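Chloroplast pentatricopeptide repeat protein 10 (Zea mays, PDB 4M59) binds single-stranded RNA elements in the chloroplast atpH 5'-UTR and psaJ 3'-UTR, stabilising chloroplast mRNAs by acting as a barrier to exonucleases. Local coordinates at the interface of chains A and B. Residues are numbered along the deposited sequence; one frame, centred on the assembly and turned at random. Chains: chain A/B, Chloroplast pentatricopeptide repeat protein 10.

Contact 1: the interface of chains A and B. Residues chain A 114, 117-118, 149, 153; chain B 365.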
ATOM      1  N   HIS A 114       5.967  33.283   0.892  1.00 45.59           N
ATOM      2  CA  HIS A 114       5.403  32.012   1.233  1.00 45.99           C
ATOM      3  C   HIS A 114       5.635  31.050   0.106  1.00 46.07           C
ATOM      4  O   HIS A 114       5.811  29.870   0.321  1.00 45.90           O
ATOM      5  CB  HIS A 114       3.922  32.150   1.480  1.00 48.98           C
ATOM      6  CG  HIS A 114       3.229  30.847   1.666  1.00 50.19           C
ATOM      7  ND1 HIS A 114       2.159  30.459   0.899  1.00 52.15           N
ATOM      8  CD2 HIS A 114       3.466  29.835   2.532  1.00 49.78           C
ATOM      9  CE1 HIS A 114       1.759  29.264   1.282  1.00 52.39           C
ATOM     10  NE2 HIS A 114       2.532  28.864   2.273  1.00 50.96           N
ATOM     11  N   SER A 117       8.983  29.832   0.317  1.00 61.47           N
ATOM     12  CA  SER A 117       9.133  28.999   1.479  1.00 61.63           C
ATOM     13  C   SER A 117       8.676  27.603   1.153  1.00 60.97           C
ATOM     14  O   SER A 117       9.168  26.636   1.704  1.00 61.99           O
ATOM     15  CB  SER A 117       8.312  29.570   2.628  1.00 65.13           C
ATOM     16  OG  SER A 117       8.606  28.928   3.846  1.00 65.89           O
ATOM     17  N   ARG A 118       7.702  27.507   0.251  1.00 72.46           N
ATOM     18  CA  ARG A 118       7.095  26.229  -0.099  1.00 72.36           C
ATOM     19  C   ARG A 118       7.928  25.455  -1.112  1.00 73.49           C
ATOM     20  O   ARG A 118       7.523  24.386  -1.565  1.00 74.02           O
ATOM     21  CB  ARG A 118       5.687  26.447  -0.650  1.00 78.86           C
ATOM     22  CG  ARG A 118       4.603  26.475   0.411  1.00 78.90           C
ATOM     23  CD  ARG A 118       3.443  25.570   0.038  1.00 79.96           C
ATOM     24  NE  ARG A 118       3.086  24.667   1.127  1.00 80.40           N
ATOM     25  CZ  ARG A 118       3.001  23.346   1.004  1.00 81.02           C
ATOM     26  NH1 ARG A 118       2.668  22.602   2.049  1.00 81.55           N
ATOM     27  NH2 ARG A 118       3.252  22.772  -0.163  1.00 81.57           N
ATOM     28  N   ASP A 149       8.529  31.086   9.796  1.00 57.64           N
ATOM     29  CA  ASP A 149       8.378  29.743   9.308  1.00 58.12           C
ATOM     30  C   ASP A 149       9.569  29.374   8.456  1.00 59.10           C
ATOM     31  O   ASP A 149       9.912  28.221   8.357  1.00 60.79           O
ATOM     32  CB  ASP A 149       7.103  29.654   8.488  1.00 61.15           C
ATOM     33  CG  ASP A 149       6.627  28.251   8.313  1.00 61.78           C
ATOM     34  OD1 ASP A 149       7.051  27.378   9.083  1.00 62.72           O
ATOM     35  OD2 ASP A 149       5.828  28.004   7.400  1.00 61.50           O
ATOM     36  N   ARG A 153      12.694  26.280   9.408  1.00 57.69           N
ATOM     37  CA  ARG A 153      12.876  25.123   8.542  1.00 59.79           C
ATOM     38  C   ARG A 153      14.296  25.045   8.000  1.00 66.69           C
ATOM     39  O   ARG A 153      14.639  24.138   7.248  1.00 68.26           O
ATOM     40  CB  ARG A 153      11.877  25.160   7.382  1.00 60.58           C
ATOM     41  CG  ARG A 153      10.489  25.637   7.775  1.00 55.84           C
ATOM     42  CD  ARG A 153       9.434  25.111   6.817  1.00 52.94           C
ATOM     43  NE  ARG A 153       8.081  25.415   7.276  1.00 50.78           N
ATOM     44  CZ  ARG A 153       7.153  24.497   7.524  1.00 50.31           C
ATOM     45  NH1 ARG A 153       7.430  23.214   7.361  1.00 50.77           N
ATOM     46  NH2 ARG A 153       5.950  24.867   7.937  1.00 50.03           N
TER
ATOM     47  N   ARG B 365       6.927  19.652   1.648  1.00 67.31           N
ATOM     48  CA  ARG B 365       7.076  21.063   1.330  1.00 64.66           C
ATOM     49  C   ARG B 365       8.552  21.433   1.372  1.00 62.27           C
ATOM     50  O   ARG B 365       9.242  21.149   2.351  1.00 62.93           O
ATOM     51  CB  ARG B 365       6.276  21.929   2.300  1.00 66.50           C
ATOM     52  CG  ARG B 365       6.649  21.745   3.761  1.00 67.87           C
ATOM     53  CD  ARG B 365       5.899  22.730   4.645  1.00 71.30           C
ATOM     54  NE  ARG B 365       6.124  24.112   4.233  1.00 72.90           N
ATOM     55  CZ  ARG B 365       5.421  25.149   4.685  1.00 77.22           C
ATOM     56  NH1 ARG B 365       4.447  24.960   5.564  1.00 80.37           N
ATOM     57  NH2 ARG B 365       5.693  26.373   4.256  1.00 78.79           N
TER
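B:Arg365 reaches across from chain B and slides its guanidinium between two arginines of chain A, A:Arg153 over one face and A:Arg118 towards the other. The tighter pairing is with A:Arg153: the two guanidinium planes lie 25° apart and are stacked, with the CZ atoms of B:Arg365 and A:Arg153 3.4 Å from each other. A:Arg153 NH2 and B:Arg365 NH1 come within 2.8 Å, but neither aims an N-H at the other, making this stacking and not a hydrogen bond. On the opposite face, A:Arg118 NE sits 4.2 Å above the guanidinium plane of B:Arg365, while the end of A:Arg118 leans over the aliphatic root of B:Arg365, NH1 to CB being 3.7 Å.

A:Asp149 probably supplies the balancing negative charge. Its OD2 forms a salt bridge with B:Arg365 NH2 at 3.5 Å, the carboxylate standing almost perpendicular to that guanidinium. The same carboxylate holds A:Arg153 side-on: NE meets OD1 at 2.9 Å, and NH2 meets the syn lone pair of OD2 at 3.2 Å. One acid thus fixes the rotation of A:Arg153 and probably offsets the like charges of the stacked pair. A bend at chi3 (-56°) turns the guanidinium of B:Arg365 towards this acid. A:Ser117 and A:His114, on helix 106-117, border its NH2 more distantly. The patch joins the two copies of a protein that forms homodimers, and probably helps to hold them together.

Contact 2: the interface of chains A and B. Residues chain A 591-593; chain B 313-316, 318-319.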
ATOM      1  N   CYS A 591      30.569  -9.165   1.521  0.79 80.38           N
ATOM      2  CA  CYS A 591      30.919  -7.866   2.085  0.79 81.16           C
ATOM      3  C   CYS A 591      29.945  -6.787   1.631  0.79 80.97           C
ATOM      4  O   CYS A 591      30.158  -5.602   1.876  0.79 82.32           O
ATOM      5  CB  CYS A 591      32.348  -7.479   1.693  0.79 95.01           C
ATOM      6  SG  CYS A 591      32.934  -8.239   0.160  0.79 96.00           S
ATOM      7  N   SER A 592      28.869  -7.217   0.978  1.00 77.01           N
ATOM      8  CA  SER A 592      27.846  -6.298   0.502  1.00 76.90           C
ATOM      9  C   SER A 592      27.387  -5.384   1.629  1.00 77.70           C
ATOM     10  O   SER A 592      26.833  -4.313   1.384  1.00 78.43           O
ATOM     11  CB  SER A 592      26.656  -7.072  -0.065  1.00 76.49           C
ATOM     12  OG  SER A 592      25.914  -7.699   0.970  1.00 76.39           O
ATOM     13  N   GLN A 593      27.616  -5.815   2.865  1.00 83.99           N
ATOM     14  CA  GLN A 593      27.224  -5.035   4.033  1.00 85.11           C
ATOM     15  C   GLN A 593      25.709  -4.873   4.108  1.00 84.75           C
ATOM     16  O   GLN A 593      25.162  -4.545   5.162  1.00 85.56           O
ATOM     17  CB  GLN A 593      27.898  -3.662   4.012  1.00 88.62           C
ATOM     18  CG  GLN A 593      29.101  -3.547   4.934  1.00 90.21           C
ATOM     19  CD  GLN A 593      29.799  -2.207   4.817  1.00 92.70           C
ATOM     20  OE1 GLN A 593      29.303  -1.291   4.161  1.00 93.45           O
ATOM     21  NE2 GLN A 593      30.956  -2.085   5.456  1.00 94.25           N
TER
ATOM     22  N   PHE B 313      33.924   0.630  12.050  0.86 98.80           N
ATOM     23  CA  PHE B 313      33.146   0.347  10.849  0.86 98.81           C
ATOM     24  C   PHE B 313      33.079   1.376   9.754  0.86 98.95           C
ATOM     25  O   PHE B 313      32.717   2.499   9.997  0.86 97.82           O
ATOM     26  CB  PHE B 313      31.744   0.055  11.314  0.86131.48           C
ATOM     27  CG  PHE B 313      30.788  -0.200  10.230  0.86131.39           C
ATOM     28  CD1 PHE B 313      30.778  -1.398   9.580  0.86132.58           C
ATOM     29  CD2 PHE B 313      29.851   0.738   9.900  0.86130.48           C
ATOM     30  CE1 PHE B 313      29.879  -1.635   8.599  0.86132.53           C
ATOM     31  CE2 PHE B 313      28.937   0.500   8.918  0.86130.38           C
ATOM     32  CZ  PHE B 313      28.958  -0.678   8.265  0.86131.27           C
ATOM     33  N   VAL B 314      33.382   0.975   8.534  1.00 88.74           N
ATOM     34  CA  VAL B 314      33.349   1.922   7.442  1.00 89.04           C
ATOM     35  C   VAL B 314      32.297   1.560   6.434  1.00 89.41           C
ATOM     36  O   VAL B 314      32.458   0.610   5.682  1.00 92.22           O
ATOM     37  CB  VAL B 314      34.675   1.986   6.725  1.00 84.79           C
ATOM     38  CG1 VAL B 314      34.610   3.006   5.614  1.00 84.91           C
ATOM     39  CG2 VAL B 314      35.755   2.343   7.698  1.00 84.28           C
ATOM     40  N   PRO B 315      31.221   2.330   6.405  1.00 87.60           N
ATOM     41  CA  PRO B 315      30.100   2.020   5.533  1.00 87.50           C
ATOM     42  C   PRO B 315      30.452   2.144   4.075  1.00 89.89           C
ATOM     43  O   PRO B 315      31.272   2.964   3.686  1.00 90.83           O
ATOM     44  CB  PRO B 315      29.052   3.047   5.940  1.00 82.53           C
ATOM     45  CG  PRO B 315      29.790   4.110   6.597  1.00 82.20           C
ATOM     46  CD  PRO B 315      30.946   3.491   7.254  1.00 82.97           C
ATOM     47  N   ASN B 316      29.823   1.289   3.282  1.00 83.17           N
ATOM     48  CA  ASN B 316      29.990   1.309   1.857  1.00 85.94           C
ATOM     49  C   ASN B 316      28.783   1.962   1.239  1.00 83.19           C
ATOM     50  O   ASN B 316      27.862   2.348   1.938  1.00 80.06           O
ATOM     51  CB  ASN B 316      30.140  -0.107   1.329  1.00 88.36           C
ATOM     52  CG  ASN B 316      28.930  -0.937   1.584  1.00 85.07           C
ATOM     53  OD1 ASN B 316      28.188  -0.683   2.515  1.00 82.01           O
ATOM     54  ND2 ASN B 316      28.710  -1.930   0.756  1.00 85.67           N
ATOM     55  N   ASN B 318      26.381   0.934  -0.215  1.00 66.33           N
ATOM     56  CA  ASN B 318      25.147   0.210  -0.165  1.00 64.05           C
ATOM     57  C   ASN B 318      24.471   0.435   1.151  1.00 62.54           C
ATOM     58  O   ASN B 318      23.267   0.306   1.272  1.00 61.09           O
ATOM     59  CB  ASN B 318      25.435  -1.261  -0.386  1.00 73.06           C
ATOM     60  CG  ASN B 318      26.246  -1.510  -1.625  1.00 75.40           C
ATOM     61  OD1 ASN B 318      27.322  -2.074  -1.561  1.00 78.24           O
ATOM     62  ND2 ASN B 318      25.729  -1.093  -2.758  1.00 74.37           N
ATOM     63  N   THR B 319      25.262   0.793   2.141  1.00 57.44           N
ATOM     64  CA  THR B 319      24.737   1.077   3.452  1.00 56.37           C
ATOM     65  C   THR B 319      24.169   2.474   3.461  1.00 55.79           C
ATOM     66  O   THR B 319      23.166   2.742   4.091  1.00 55.67           O
ATOM     67  CB  THR B 319      25.816   0.940   4.504  1.00 61.49           C
ATOM     68  OG1 THR B 319      26.277  -0.411   4.523  1.00 62.32           O
ATOM     69  CG2 THR B 319      25.273   1.264   5.850  1.00 60.63           C
TER
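A:Gln593 brings its amide carbon to the ring of B:Phe313, CD to CE1 3.8 Å, forming the small apolar centre of this homodimer patch. The amide and ring planes are inclined by 43°, so the groups do not lie flat on one another. Beside this, the extended end of A:Gln593 runs antiparallel past the side chain of B:Asn316, their amide planes nearly perpendicular.

Further out, A:Gln593 NE2 donates to the backbone O of B:Val314 at 3.1 Å, in a nearly straight bond (170° at H). A:Gln593 OE1 accepts from B:Asn316 N (2.8 Å), on a lone pair, and from B:Thr319 OG1 (3.2 Å), above the carbonyl plane. These OE1 bonds hold only as modelled: its 2.1 Å approach to B:Asn316 OD1 is a modelling error, and at least one amide may be misplaced. At the rim, chi1 of 62° sets CG of B:Asn316 between its backbone N and carbonyl carbon, bringing ND2 to donate to A:Ser592 O at 3.1 Å. B:Thr319 OG1 also hydrogen-bonds B:Asn316 OD1 (2.8 Å), nearly along the C=O axis, sharing or alternating one proton between two oxygens; a valine here would probably remove that donor, leaving A:Gln593 OE1 with B:Asn316 N. The chain A segment follows helix 580-590; in chain B a loop leads into helix 317-328, whose first turn carries B:Thr319.

Contact 3: the interface of chains A and B. Residues chain A 282-283, 286, 318-319, 322; chain B 593-594.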
ATOM      1  N   ALA A 282     -17.516   8.839  23.524  1.00 80.58           N
ATOM      2  CA  ALA A 282     -17.344   7.644  22.707  1.00 79.63           C
ATOM      3  C   ALA A 282     -16.572   7.955  21.430  1.00 79.53           C
ATOM      4  O   ALA A 282     -15.878   7.097  20.889  1.00 79.28           O
ATOM      5  CB  ALA A 282     -18.692   7.029  22.380  1.00 71.08           C
ATOM      6  N   PHE A 283     -16.699   9.190  20.954  1.00 79.88           N
ATOM      7  CA  PHE A 283     -16.024   9.611  19.755  1.00 80.19           C
ATOM      8  C   PHE A 283     -14.588   9.928  20.069  1.00 80.32           C
ATOM      9  O   PHE A 283     -13.703   9.729  19.257  1.00 81.19           O
ATOM     10  CB  PHE A 283     -16.668  10.830  19.148  1.00 94.68           C
ATOM     11  CG  PHE A 283     -15.939  11.320  17.961  1.00 95.39           C
ATOM     12  CD1 PHE A 283     -15.608  10.449  16.946  1.00 96.10           C
ATOM     13  CD2 PHE A 283     -15.546  12.631  17.866  1.00 96.09           C
ATOM     14  CE1 PHE A 283     -14.917  10.879  15.842  1.00 97.09           C
ATOM     15  CE2 PHE A 283     -14.854  13.073  16.760  1.00 96.84           C
ATOM     16  CZ  PHE A 283     -14.538  12.194  15.747  1.00 97.48           C
ATOM     17  N   ASN A 286     -12.713   6.726  20.274  1.00 72.63           N
ATOM     18  CA  ASN A 286     -12.487   6.148  18.970  1.00 73.55           C
ATOM     19  C   ASN A 286     -11.402   6.891  18.255  1.00 74.65           C
ATOM     20  O   ASN A 286     -10.672   6.335  17.457  1.00 75.50           O
ATOM     21  CB  ASN A 286     -13.755   6.179  18.149  1.00 73.13           C
ATOM     22  CG  ASN A 286     -14.663   5.036  18.458  1.00 72.52           C
ATOM     23  OD1 ASN A 286     -14.261   3.879  18.410  1.00 72.77           O
ATOM     24  ND2 ASN A 286     -15.896   5.344  18.791  1.00 71.75           N
ATOM     25  N   ASN A 318     -20.858   0.366  15.710  1.00 69.99           N
ATOM     26  CA  ASN A 318     -19.945   1.151  14.916  1.00 70.49           C
ATOM     27  C   ASN A 318     -18.593   1.166  15.553  1.00 69.67           C
ATOM     28  O   ASN A 318     -17.580   1.120  14.877  1.00 69.94           O
ATOM     29  CB  ASN A 318     -20.446   2.573  14.799  1.00 69.06           C
ATOM     30  CG  ASN A 318     -21.891   2.641  14.443  1.00 70.22           C
ATOM     31  OD1 ASN A 318     -22.477   1.656  14.012  1.00 70.84           O
ATOM     32  ND2 ASN A 318     -22.489   3.804  14.612  1.00 70.78           N
ATOM     33  N   THR A 319     -18.585   1.239  16.871  1.00 63.50           N
ATOM     34  CA  THR A 319     -17.352   1.206  17.630  1.00 63.16           C
ATOM     35  C   THR A 319     -16.684  -0.156  17.513  1.00 63.22           C
ATOM     36  O   THR A 319     -15.485  -0.256  17.322  1.00 63.43           O
ATOM     37  CB  THR A 319     -17.629   1.502  19.096  1.00 69.32           C
ATOM     38  OG1 THR A 319     -18.462   2.654  19.196  1.00 68.97           O
ATOM     39  CG2 THR A 319     -16.353   1.757  19.818  1.00 69.23           C
ATOM     40  N   LEU A 322     -15.242  -0.896  14.082  1.00 60.44           N
ATOM     41  CA  LEU A 322     -14.040  -0.119  13.982  1.00 60.79           C
ATOM     42  C   LEU A 322     -12.894  -0.943  14.508  1.00 60.96           C
ATOM     43  O   LEU A 322     -11.853  -1.041  13.882  1.00 61.76           O
ATOM     44  CB  LEU A 322     -14.222   1.147  14.808  1.00 67.73           C
ATOM     45  CG  LEU A 322     -13.160   2.225  14.884  1.00 68.22           C
ATOM     46  CD1 LEU A 322     -13.863   3.532  14.910  1.00 68.12           C
ATOM     47  CD2 LEU A 322     -12.319   2.098  16.130  1.00 68.25           C
TER
ATOM     48  N   GLN B 593     -21.103   7.854  17.808  1.00 67.57           N
ATOM     49  CA  GLN B 593     -19.994   7.384  18.565  1.00 68.90           C
ATOM     50  C   GLN B 593     -18.750   7.285  17.740  1.00 67.33           C
ATOM     51  O   GLN B 593     -17.685   7.279  18.287  1.00 68.11           O
ATOM     52  CB  GLN B 593     -20.229   5.943  18.985  1.00 71.46           C
ATOM     53  CG  GLN B 593     -21.274   5.724  20.068  1.00 74.18           C
ATOM     54  CD  GLN B 593     -20.889   4.648  21.052  1.00 77.33           C
ATOM     55  OE1 GLN B 593     -21.669   4.250  21.892  1.00 80.03           O
ATOM     56  NE2 GLN B 593     -19.676   4.168  20.935  1.00 77.25           N
ATOM     57  N   THR B 594     -18.883   7.204  16.417  1.00 88.92           N
ATOM     58  CA  THR B 594     -17.718   7.172  15.523  1.00 86.86           C
ATOM     59  C   THR B 594     -17.756   8.263  14.497  1.00 83.99           C
ATOM     60  O   THR B 594     -16.729   8.715  14.036  1.00 83.36           O
ATOM     61  CB  THR B 594     -17.540   5.854  14.747  1.00 80.02           C
ATOM     62  OG1 THR B 594     -18.775   5.465  14.157  1.00 78.81           O
ATOM     63  CG2 THR B 594     -17.057   4.787  15.637  1.00 82.75           C
TER
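B:Thr594 and B:Gln593 bury 90 and 60 Å² against chain A in this patch of the two-fold homodimer interface, lying between the starts of two of its helices. B:Thr594 points its methyl inward: CG2 lies 3.5 Å from A:Leu322 CD1 and 3.7 Å from A:Asn286 CG, an apolar contact shared between both helices. With chi1 at 48°, OG1 is set between the backbone N and carbonyl carbon and faces A:Asn318, whose CB is 3.4 Å from it. The backbone O of B:Thr594 lies near the ring atom A:Phe283 CE1, at 3.4 Å, so the residue is bordered on its backbone side as well as along its side chain.

B:Gln593 contributes through both backbone and side chain. Its O accepts a hydrogen bond from A:Asn286 ND2 at 2.7 Å; the donor stands 45° above the carbonyl plane, and the angle at H is 136°, so the bond is short but bent. The side chain bends at chi2 and passes the methyl of A:Ala282, whose CB is 3.5 Å from B:Gln593 CD. It crosses the side chain of A:Thr319 at about a right angle, bringing NE2 to OG1, 2.6 Å apart, where they can form a hydrogen bond as donor and acceptor.

A:Ala282, A:Phe283 and A:Asn286 belong to the opening turns of helix 282-295, and A:Asn318, A:Thr319 and A:Leu322 to helix 317-328. The chain B segment is the loop between helices 580-590 and 599-612.

Centre to centre of their C-alpha atoms, contact 1 lies about 35 Å from contact 2 and 36 Å from contact 3, while contacts 2 and 3 are about 48 Å apart. Contacts 2 and 3 are two-fold counterparts, in which residue 593 meets residue 319 of helix 317-328. The glutamine amide is modelled oppositely, OE1 towards the threonine hydroxyl in contact 2 and NE2 in contact 3, so the model does not settle its orientation. Contact 1 pairs the ends of helices 106-117 and 141-151, and the loop residues following them, with the loop before helix 367-380, adding a separate region to the homodimer interface.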